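Local atomic coordinates of 11R-lipoxygenase (Gersemia fruticosa, PDB entry 3VF1), a protein that binds a non-heme iron ion and, as a calcium-dependent 11R-lipoxygenase, probably adds molecular oxygen to polyunsaturated fatty acids. Residues 404-409 / 528-533; 413-418 / 522-527; 467-472 / 547-552. One frame throughout, in Å; residues are numbered along the deposited sequence.

Contact 1: 404-409 / 528-533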
loop_
_atom_site.group_PDB
_atom_site.type_symbol
_atom_site.label_atom_id
_atom_site.label_comp_id
_atom_site.label_asym_id
_atom_site.label_seq_id
_atom_site.Cartn_x
_atom_site.Cartn_y
_atom_site.Cartn_z
ATOM N N ALA A 404 -10.829 5.015 2.123
ATOM C CA ALA A 404 -10.633 6.384 1.662
ATOM C C ALA A 404 -11.953 6.948 1.154
ATOM O O ALA A 404 -12.321 8.075 1.474
ATOM C CB ALA A 404 -9.577 6.433 0.567
ATOM N N VAL A 405 -12.664 6.149 0.364
ATOM C CA VAL A 405 -13.937 6.571 -0.209
ATOM C C VAL A 405 -14.975 6.815 0.884
ATOM O O VAL A 405 -15.714 7.798 0.841
ATOM C CB VAL A 405 -14.481 5.523 -1.204
ATOM C CG1 VAL A 405 -15.860 5.925 -1.704
ATOM C CG2 VAL A 405 -13.518 5.348 -2.368
ATOM N N SER A 406 -15.024 5.920 1.865
ATOM C CA SER A 406 -15.994 6.037 2.947
ATOM C C SER A 406 -15.696 7.251 3.822
ATOM O O SER A 406 -16.610 7.869 4.368
ATOM C CB SER A 406 -16.015 4.768 3.800
ATOM O OG SER A 406 -17.000 4.868 4.813
ATOM N N SER A 407 -14.418 7.592 3.958
ATOM C CA SER A 407 -14.023 8.762 4.734
ATOM C C SER A 407 -14.636 10.026 4.146
ATOM O O SER A 407 -15.188 10.856 4.870
ATOM C CB SER A 407 -12.501 8.902 4.774
ATOM O OG SER A 407 -11.908 7.875 5.552
ATOM N N TRP A 408 -14.536 10.170 2.828
ATOM C CA TRP A 408 -15.053 11.351 2.146
ATOM C C TRP A 408 -16.576 11.416 2.200
ATOM O O TRP A 408 -17.157 12.501 2.215
ATOM C CB TRP A 408 -14.585 11.375 0.689
ATOM C CG TRP A 408 -13.160 11.815 0.526
ATOM C CD1 TRP A 408 -12.068 11.018 0.346
ATOM C CD2 TRP A 408 -12.675 13.163 0.530
ATOM N NE1 TRP A 408 -10.933 11.785 0.239
ATOM C CE2 TRP A 408 -11.279 13.106 0.348
ATOM C CE3 TRP A 408 -13.286 14.412 0.671
ATOM C CZ2 TRP A 408 -10.484 14.250 0.306
ATOM C CZ3 TRP A 408 -12.495 15.548 0.628
ATOM C CH2 TRP A 408 -11.110 15.458 0.447
ATOM N N ARG A 409 -17.217 10.255 2.241
ATOM C CA ARG A 409 -18.673 10.178 2.157
ATOM C C ARG A 409 -19.386 10.313 3.502
ATOM O O ARG A 409 -20.563 10.667 3.543
ATOM C CB ARG A 409 -19.088 8.855 1.511
ATOM C CG ARG A 409 -18.769 8.757 0.031
ATOM C CD ARG A 409 -18.988 7.345 -0.487
ATOM N NE ARG A 409 -20.327 6.847 -0.184
ATOM C CZ ARG A 409 -21.429 7.204 -0.837
ATOM N NH1 ARG A 409 -21.369 8.078 -1.831
ATOM N NH2 ARG A 409 -22.600 6.690 -0.488
ATOM N N GLN A 528 -20.382 5.614 12.691
ATOM C CA GLN A 528 -21.301 4.517 12.416
ATOM C C GLN A 528 -21.718 4.527 10.949
ATOM O O GLN A 528 -21.934 3.474 10.350
ATOM C CB GLN A 528 -22.532 4.611 13.320
ATOM C CG GLN A 528 -22.204 4.601 14.806
ATOM C CD GLN A 528 -21.525 3.320 15.252
ATOM O OE1 GLN A 528 -21.640 2.285 14.602
ATOM N NE2 GLN A 528 -20.808 3.390 16.366
ATOM N N ASP A 529 -21.832 5.721 10.373
ATOM C CA ASP A 529 -22.103 5.855 8.947
ATOM C C ASP A 529 -20.898 5.352 8.164
ATOM O O ASP A 529 -21.038 4.671 7.149
ATOM C CB ASP A 529 -22.383 7.315 8.582
ATOM C CG ASP A 529 -23.668 7.837 9.196
ATOM O OD1 ASP A 529 -24.579 7.022 9.452
ATOM O OD2 ASP A 529 -23.768 9.062 9.418
ATOM N N TRP A 530 -19.713 5.697 8.655
ATOM C CA TRP A 530 -18.463 5.296 8.026
ATOM C C TRP A 530 -18.355 3.779 7.919
ATOM O O TRP A 530 -18.179 3.238 6.827
ATOM C CB TRP A 530 -17.282 5.851 8.825
ATOM C CG TRP A 530 -15.949 5.570 8.210
ATOM C CD1 TRP A 530 -15.474 6.060 7.032
ATOM C CD2 TRP A 530 -14.911 4.741 8.748
ATOM N NE1 TRP A 530 -14.207 5.588 6.798
ATOM C CE2 TRP A 530 -13.838 4.775 7.838
ATOM C CE3 TRP A 530 -14.786 3.973 9.910
ATOM C CZ2 TRP A 530 -12.656 4.070 8.050
ATOM C CZ3 TRP A 530 -13.610 3.275 10.120
ATOM C CH2 TRP A 530 -12.562 3.327 9.194
ATOM N N ILE A 531 -18.467 3.089 9.051
ATOM C CA ILE A 531 -18.283 1.641 9.075
ATOM C C ILE A 531 -19.438 0.913 8.392
ATOM O O ILE A 531 -19.253 -0.171 7.841
ATOM C CB ILE A 531 -18.118 1.107 10.517
ATOM C CG1 ILE A 531 -17.621 -0.341 10.498
ATOM C CG2 ILE A 531 -19.429 1.207 11.286
ATOM C CD1 ILE A 531 -16.261 -0.521 9.850
ATOM N N ARG A 532 -20.625 1.508 8.423
ATOM C CA ARG A 532 -21.785 0.908 7.775
ATOM C C ARG A 532 -21.655 0.982 6.256
ATOM O O ARG A 532 -22.092 0.081 5.540
ATOM C CB ARG A 532 -23.079 1.595 8.222
ATOM C CG ARG A 532 -24.318 1.057 7.518
ATOM C CD ARG A 532 -25.616 1.525 8.168
ATOM N NE ARG A 532 -25.762 2.981 8.153
ATOM C CZ ARG A 532 -25.546 3.781 9.197
ATOM N NH1 ARG A 532 -25.173 3.293 10.375
ATOM N NH2 ARG A 532 -25.707 5.090 9.061
ATOM N N ASP A 533 -21.052 2.059 5.768
ATOM C CA ASP A 533 -20.858 2.235 4.334
ATOM C C ASP A 533 -19.816 1.245 3.815
ATOM O O ASP A 533 -19.904 0.771 2.682
ATOM C CB ASP A 533 -20.427 3.670 4.029
ATOM C CG ASP A 533 -20.653 4.052 2.580
ATOM O OD1 ASP A 533 -21.346 3.298 1.866
ATOM O OD2 ASP A 533 -20.150 5.115 2.162
#
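Ser406 and Trp530 form the tightly packed part of this contact between helix 369-410 and helix 525-538. Ser406 OG donates a 2.8 Å hydrogen bond to the backbone O of Trp530, from a position tilted out of the carbonyl plane. OG lies anti to its own backbone N (chi1 -177°), which points it across the gap. It also comes within 2.9 Å of Trp530 CD1. Ser406 CB follows, 3.5 Å from the same CD1. The backbone N of Ser407 lies at the indole edge, while Ser407 OG is bonded one turn back to the carbonyl of Thr403.

The more open side is at Arg409, which is partly exposed, although its bond to the buried Asp533 is short and nearly straight. There a single guanidinium nitrogen carries the salt bridge: Arg409 NE meets Asp533 OD2 at 2.9 Å, with an N-H...O angle of 165°. OD2 receives it on its syn lone pair and lies in the guanidinium plane. Asn410 also bonds OD2, and Trp167 and Asn537 bond OD1, so the carboxylate has several donors.

The two helix segments run roughly antiparallel, 142° between directions, with axes 8.9 Å apart at closest. On helix 416-425, Trp418 touches Ser407 and Leu421 touches Trp530. Helix 557-579 meets Trp530 through Leu564, and helix 428-438 packs on Ala404 and Val405.

Contact 2: 413-418 / 522-527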
loop_
_atom_site.group_PDB
_atom_site.type_symbol
_atom_site.label_atom_id
_atom_site.label_comp_id
_atom_site.label_asym_id
_atom_site.label_seq_id
_atom_site.Cartn_x
_atom_site.Cartn_y
_atom_site.Cartn_z
ATOM N N SER A 413 -14.279 16.946 8.046
ATOM C CA SER A 413 -12.863 17.169 8.322
ATOM C C SER A 413 -12.584 17.606 9.763
ATOM O O SER A 413 -11.426 17.765 10.151
ATOM C CB SER A 413 -12.291 18.202 7.345
ATOM O OG SER A 413 -13.043 19.401 7.371
ATOM N N VAL A 414 -13.638 17.806 10.551
ATOM C CA VAL A 414 -13.481 18.185 11.953
ATOM C C VAL A 414 -13.446 16.948 12.855
ATOM O O VAL A 414 -13.129 17.038 14.040
ATOM C CB VAL A 414 -14.618 19.132 12.411
ATOM C CG1 VAL A 414 -15.938 18.379 12.526
ATOM C CG2 VAL A 414 -14.262 19.802 13.732
ATOM N N HIS A 415 -13.764 15.794 12.281
ATOM C CA HIS A 415 -13.783 14.537 13.022
ATOM C C HIS A 415 -12.355 14.030 13.253
ATOM O O HIS A 415 -11.530 14.052 12.339
ATOM C CB HIS A 415 -14.587 13.499 12.240
ATOM C CG HIS A 415 -15.027 12.326 13.059
ATOM N ND1 HIS A 415 -14.144 11.515 13.736
ATOM C CD2 HIS A 415 -16.260 11.818 13.297
ATOM C CE1 HIS A 415 -14.811 10.564 14.362
ATOM N NE2 HIS A 415 -16.098 10.724 14.112
ATOM N N PRO A 416 -12.056 13.571 14.481
ATOM C CA PRO A 416 -10.700 13.121 14.828
ATOM C C PRO A 416 -10.199 11.941 13.993
ATOM O O PRO A 416 -9.013 11.879 13.681
ATOM C CB PRO A 416 -10.829 12.716 16.303
ATOM C CG PRO A 416 -12.286 12.503 16.527
ATOM C CD PRO A 416 -12.969 13.485 15.633
ATOM N N VAL A 417 -11.091 11.018 13.646
ATOM C CA VAL A 417 -10.726 9.860 12.836
ATOM C C VAL A 417 -10.362 10.272 11.411
ATOM O O VAL A 417 -9.458 9.695 10.808
ATOM C CB VAL A 417 -11.863 8.822 12.796
ATOM C CG1 VAL A 417 -11.570 7.739 11.766
ATOM C CG2 VAL A 417 -12.066 8.214 14.172
ATOM N N TRP A 418 -11.065 11.265 10.876
ATOM C CA TRP A 418 -10.725 11.800 9.562
ATOM C C TRP A 418 -9.300 12.335 9.568
ATOM O O TRP A 418 -8.536 12.113 8.629
ATOM C CB TRP A 418 -11.687 12.918 9.158
ATOM C CG TRP A 418 -11.140 13.775 8.056
ATOM C CD1 TRP A 418 -10.325 14.861 8.194
ATOM C CD2 TRP A 418 -11.353 13.610 6.650
ATOM N NE1 TRP A 418 -10.023 15.387 6.961
ATOM C CE2 TRP A 418 -10.641 14.636 5.996
ATOM C CE3 TRP A 418 -12.078 12.696 5.880
ATOM C CZ2 TRP A 418 -10.636 14.774 4.611
ATOM C CZ3 TRP A 418 -12.070 12.836 4.504
ATOM C CH2 TRP A 418 -11.355 13.867 3.884
ATOM N N LYS A 522 -20.682 4.346 20.363
ATOM C CA LYS A 522 -22.017 4.001 19.891
ATOM C C LYS A 522 -22.755 5.231 19.373
ATOM O O LYS A 522 -23.403 5.183 18.329
ATOM C CB LYS A 522 -22.844 3.365 21.010
ATOM C CG LYS A 522 -22.340 2.020 21.497
ATOM C CD LYS A 522 -23.392 1.331 22.359
ATOM C CE LYS A 522 -22.840 0.102 23.064
ATOM N NZ LYS A 522 -21.880 0.456 24.148
ATOM N N LYS A 523 -22.649 6.331 20.110
ATOM C CA LYS A 523 -23.450 7.521 19.834
ATOM C C LYS A 523 -22.799 8.481 18.837
ATOM O O LYS A 523 -23.335 9.555 18.564
ATOM C CB LYS A 523 -23.773 8.245 21.144
ATOM C CG LYS A 523 -24.816 7.524 21.984
ATOM C CD LYS A 523 -24.990 8.157 23.357
ATOM C CE LYS A 523 -26.224 7.610 24.061
ATOM N NZ LYS A 523 -26.258 6.118 24.093
ATOM N N ASP A 524 -21.654 8.089 18.283
ATOM C CA ASP A 524 -21.012 8.869 17.233
ATOM C C ASP A 524 -21.627 8.458 15.903
ATOM O O ASP A 524 -21.125 7.565 15.228
ATOM C CB ASP A 524 -19.498 8.631 17.213
ATOM C CG ASP A 524 -18.806 9.368 16.081
ATOM O OD1 ASP A 524 -19.497 9.810 15.137
ATOM O OD2 ASP A 524 -17.564 9.500 16.129
ATOM N N ASN A 525 -22.718 9.118 15.531
ATOM C CA ASN A 525 -23.453 8.761 14.323
ATOM C C ASN A 525 -22.582 8.772 13.068
ATOM O O ASN A 525 -22.879 8.077 12.095
ATOM C CB ASN A 525 -24.642 9.705 14.137
ATOM C CG ASN A 525 -24.219 11.158 14.015
ATOM O OD1 ASN A 525 -23.740 11.761 14.976
ATOM N ND2 ASN A 525 -24.400 11.729 12.830
ATOM N N GLU A 526 -21.509 9.555 13.090
ATOM C CA GLU A 526 -20.675 9.735 11.906
ATOM C C GLU A 526 -19.724 8.562 11.654
ATOM O O GLU A 526 -19.510 8.172 10.508
ATOM C CB GLU A 526 -19.904 11.055 11.997
ATOM C CG GLU A 526 -20.794 12.273 11.812
ATOM C CD GLU A 526 -20.071 13.584 12.049
ATOM O OE1 GLU A 526 -18.918 13.559 12.528
ATOM O OE2 GLU A 526 -20.661 14.646 11.755
ATOM N N ILE A 527 -19.157 7.998 12.716
ATOM C CA ILE A 527 -18.291 6.835 12.568
ATOM C C ILE A 527 -19.132 5.609 12.236
ATOM O O ILE A 527 -18.662 4.678 11.579
ATOM C CB ILE A 527 -17.462 6.556 13.843
ATOM C CG1 ILE A 527 -16.231 5.709 13.510
ATOM C CG2 ILE A 527 -18.308 5.861 14.900
ATOM C CD1 ILE A 527 -15.198 6.426 12.660
#
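His415 and Val417 reach from the start of helix 416-425 to Asp524, Glu526 and Ile527 at the start of helix 525-538. The first segment comes in from a loop. Its Val414 pairs by backbone hydrogen bonds with Ile139 and packs on Tyr134 of strand 130-134.

His415 follows, at the N-cap of its helix, and carries most of the contact. Its CG is anti to the backbone N (chi1 -162°), and the ring extends toward the second segment. His415 ND1 faces back to its own helix and accepts from Val417 N at 3.1 Å, close to the ring plane. His415 NE2 faces the other segment and donates to Asp524 OD2 at 2.8 Å. The two side chains meet tip to tip with ring and carboxylate nearly coplanar. OD2 uses its syn lone pair, but the bond is bent, with an N-H...O angle of 140°. Tyr515 also bonds this OD2. Glu526 slides past the ring in the opposing direction and sets OE1 3.3 Å from His415 CD2, at the ring edge. Its OE2 is salt-bridged to Arg154.

Val417, in the first turn of the helix, adds the apolar part. Its CG2 lies 3.9 Å from Ile527 CD1, and the two side chains cross at about a right angle.

Asp524 is itself an N-cap. Its OD1 accepts from Ile527 N at 3.0 Å, met from above the carboxylate plane, and weakly from Glu526 N. One carboxylate therefore caps its own helix with OD1 and holds the capping histidine of the other helix with OD2. The donation from NE2 and acceptance at ND1 fix the rotation of the ring and suit a neutral form protonated on NE2. Nearby carboxylates may favour charge, but a proton on ND1 would cost the capping bond.

Contact 3: 467-472 / 547-552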
loop_
_atom_site.group_PDB
_atom_site.type_symbol
_atom_site.label_atom_id
_atom_site.label_comp_id
_atom_site.label_asym_id
_atom_site.label_seq_id
_atom_site.Cartn_x
_atom_site.Cartn_y
_atom_site.Cartn_z
ATOM N N SER A 467 -12.895 -15.419 -0.912
ATOM C CA SER A 467 -12.660 -16.152 0.328
ATOM C C SER A 467 -12.014 -15.307 1.424
ATOM O O SER A 467 -11.824 -15.782 2.544
ATOM C CB SER A 467 -11.776 -17.372 0.053
ATOM O OG SER A 467 -12.434 -18.306 -0.785
ATOM N N VAL A 468 -11.678 -14.060 1.112
ATOM C CA VAL A 468 -10.949 -13.229 2.064
ATOM C C VAL A 468 -11.854 -12.665 3.153
ATOM O O VAL A 468 -13.009 -12.322 2.903
ATOM C CB VAL A 468 -10.231 -12.052 1.365
ATOM C CG1 VAL A 468 -11.228 -10.968 0.965
ATOM C CG2 VAL A 468 -9.162 -11.472 2.275
ATOM N N THR A 469 -11.321 -12.593 4.368
ATOM C CA THR A 469 -11.969 -11.873 5.457
ATOM C C THR A 469 -10.913 -11.029 6.157
ATOM O O THR A 469 -9.722 -11.172 5.892
ATOM C CB THR A 469 -12.622 -12.821 6.481
ATOM O OG1 THR A 469 -11.628 -13.315 7.387
ATOM C CG2 THR A 469 -13.305 -13.988 5.782
ATOM N N PHE A 470 -11.347 -10.153 7.055
ATOM C CA PHE A 470 -10.420 -9.266 7.748
ATOM C C PHE A 470 -9.646 -9.973 8.860
ATOM O O PHE A 470 -8.746 -9.386 9.464
ATOM C CB PHE A 470 -11.156 -8.043 8.302
ATOM C CG PHE A 470 -11.115 -6.854 7.386
ATOM C CD1 PHE A 470 -12.011 -6.737 6.336
ATOM C CD2 PHE A 470 -10.172 -5.857 7.571
ATOM C CE1 PHE A 470 -11.969 -5.643 5.487
ATOM C CE2 PHE A 470 -10.125 -4.762 6.727
ATOM C CZ PHE A 470 -11.026 -4.655 5.684
ATOM N N ASP A 471 -9.985 -11.230 9.129
ATOM C CA ASP A 471 -9.213 -12.026 10.078
ATOM C C ASP A 471 -7.784 -12.202 9.573
ATOM O O ASP A 471 -6.841 -12.293 10.360
ATOM C CB ASP A 471 -9.855 -13.396 10.299
ATOM C CG ASP A 471 -11.155 -13.315 11.075
ATOM O OD1 ASP A 471 -11.442 -12.245 11.656
ATOM O OD2 ASP A 471 -11.887 -14.327 11.111
ATOM N N SER A 472 -7.632 -12.246 8.252
ATOM C CA SER A 472 -6.319 -12.417 7.642
ATOM C C SER A 472 -5.499 -11.130 7.709
ATOM O O SER A 472 -4.337 -11.106 7.301
ATOM C CB SER A 472 -6.458 -12.876 6.187
ATOM O OG SER A 472 -7.068 -11.879 5.384
ATOM N N ASP A 547 -18.847 -13.689 4.020
ATOM C CA ASP A 547 -18.817 -12.430 4.748
ATOM C C ASP A 547 -17.375 -12.034 5.059
ATOM O O ASP A 547 -16.568 -12.866 5.476
ATOM C CB ASP A 547 -19.636 -12.547 6.037
ATOM C CG ASP A 547 -19.519 -11.321 6.918
ATOM O OD1 ASP A 547 -20.048 -10.257 6.531
ATOM O OD2 ASP A 547 -18.905 -11.423 8.002
ATOM N N LYS A 548 -17.062 -10.758 4.856
ATOM C CA LYS A 548 -15.696 -10.260 4.993
ATOM C C LYS A 548 -15.359 -9.899 6.437
ATOM O O LYS A 548 -14.243 -9.475 6.730
ATOM C CB LYS A 548 -15.500 -9.040 4.091
ATOM C CG LYS A 548 -15.827 -9.311 2.630
ATOM C CD LYS A 548 -14.595 -9.716 1.845
ATOM C CE LYS A 548 -14.959 -10.504 0.598
ATOM N NZ LYS A 548 -15.325 -11.911 0.914
ATOM N N LYS A 549 -16.330 -10.069 7.329
ATOM C CA LYS A 549 -16.141 -9.808 8.754
ATOM C C LYS A 549 -15.791 -8.349 9.046
ATOM O O LYS A 549 -15.024 -8.054 9.963
ATOM C CB LYS A 549 -15.081 -10.743 9.340
ATOM C CG LYS A 549 -15.499 -12.201 9.333
ATOM C CD LYS A 549 -14.526 -13.069 10.109
ATOM C CE LYS A 549 -14.952 -14.529 10.089
ATOM N NZ LYS A 549 -16.297 -14.739 10.702
ATOM N N VAL A 550 -16.358 -7.442 8.258
ATOM C CA VAL A 550 -16.308 -6.023 8.579
ATOM C C VAL A 550 -17.506 -5.711 9.471
ATOM O O VAL A 550 -18.634 -6.077 9.139
ATOM C CB VAL A 550 -16.373 -5.152 7.316
ATOM C CG1 VAL A 550 -16.357 -3.675 7.687
ATOM C CG2 VAL A 550 -15.220 -5.486 6.384
ATOM N N PRO A 551 -17.272 -5.046 10.613
ATOM C CA PRO A 551 -18.368 -4.810 11.559
ATOM C C PRO A 551 -19.540 -4.051 10.941
ATOM O O PRO A 551 -19.337 -3.196 10.078
ATOM C CB PRO A 551 -17.713 -3.961 12.654
ATOM C CG PRO A 551 -16.258 -4.244 12.545
ATOM C CD PRO A 551 -15.999 -4.481 11.092
ATOM N N LYS A 552 -20.753 -4.369 11.382
ATOM C CA LYS A 552 -21.935 -3.620 10.976
ATOM C C LYS A 552 -21.978 -2.301 11.739
ATOM O O LYS A 552 -22.564 -1.322 11.280
ATOM C CB LYS A 552 -23.203 -4.424 11.264
ATOM C CG LYS A 552 -23.288 -5.744 10.515
ATOM C CD LYS A 552 -24.571 -6.500 10.844
ATOM C CE LYS A 552 -24.703 -6.774 12.336
ATOM N NZ LYS A 552 -25.516 -5.743 13.049
#
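Thr469, Phe470 and Val468 meet Lys548, Lys549 and Val550 in a partly buried loop-to-loop contact. One loop joins helix 456-465 to helix 475-481, and the other joins helix 525-538 to helix 557-579. The backbones come close, with the CA atoms of Thr469 and Lys548 4.1 Å apart.

Backbone and lysine bonds tie the loops together. Phe470 N donates to Lys548 O at 3.0 Å, and the CA of Thr469 makes a CA-H...O contact with the same oxygen. In return Lys548 NZ donates to Val468 O at 3.1 Å, lying in the carbonyl plane. The Lys548 chain bends at chi2 (-93°), and its CD lies 3.7 Å from Val468 CG1. The ammonium group also bonds the carbonyls of Thr546, Ala541 and Tyr465, and it makes a cation-pi contact with the Tyr465 ring. Four carbonyl oxygens thus share the three N-H groups of this lysine, so at least one N-H must serve two of them.

On the inner side, Phe470 CE1 packs 3.4 Å from Val550 CG2, while Lys548 O lies at the edge of the Phe470 ring. Tyr539, Tyr473 and Phe563 also meet this ring, and Met399 of helix 369-410 touches it.

The outer side is exposed. Lys549 CD passes 3.1 Å from Asp471 OD2, and Lys549 NZ stays 4.4 Å from that oxygen, too far for a salt bridge. The Lys549 backbone is in the left-handed helical region (phi 62°, psi 35°).

Thr469 OG1 accepts from Asp471 N at 3.2 Å. This is an ST turn, and it overlaps the first residues of the short 3-10 segment 470-472.

How the contacts relate
Contacts 1 and 2 are buried and share helix 525-538. Contact 2 joins the start of that helix to the start of helix 416-425, and contact 1 joins its next turns to the end of helix 369-410. They touch through Trp408 and Trp418, whose rings meet edge-to-face. Contact 3 is partly buried and joins loops instead of helices. It reaches contact 1 through Ile531, which packs on Val550 and Pro551, but does not touch contact 2. The chemistry changes with place. An aspartate takes the one cross-segment hydrogen bond of contact 2 and one of the two in contact 1, whereas contact 3 relies on backbone carbonyls.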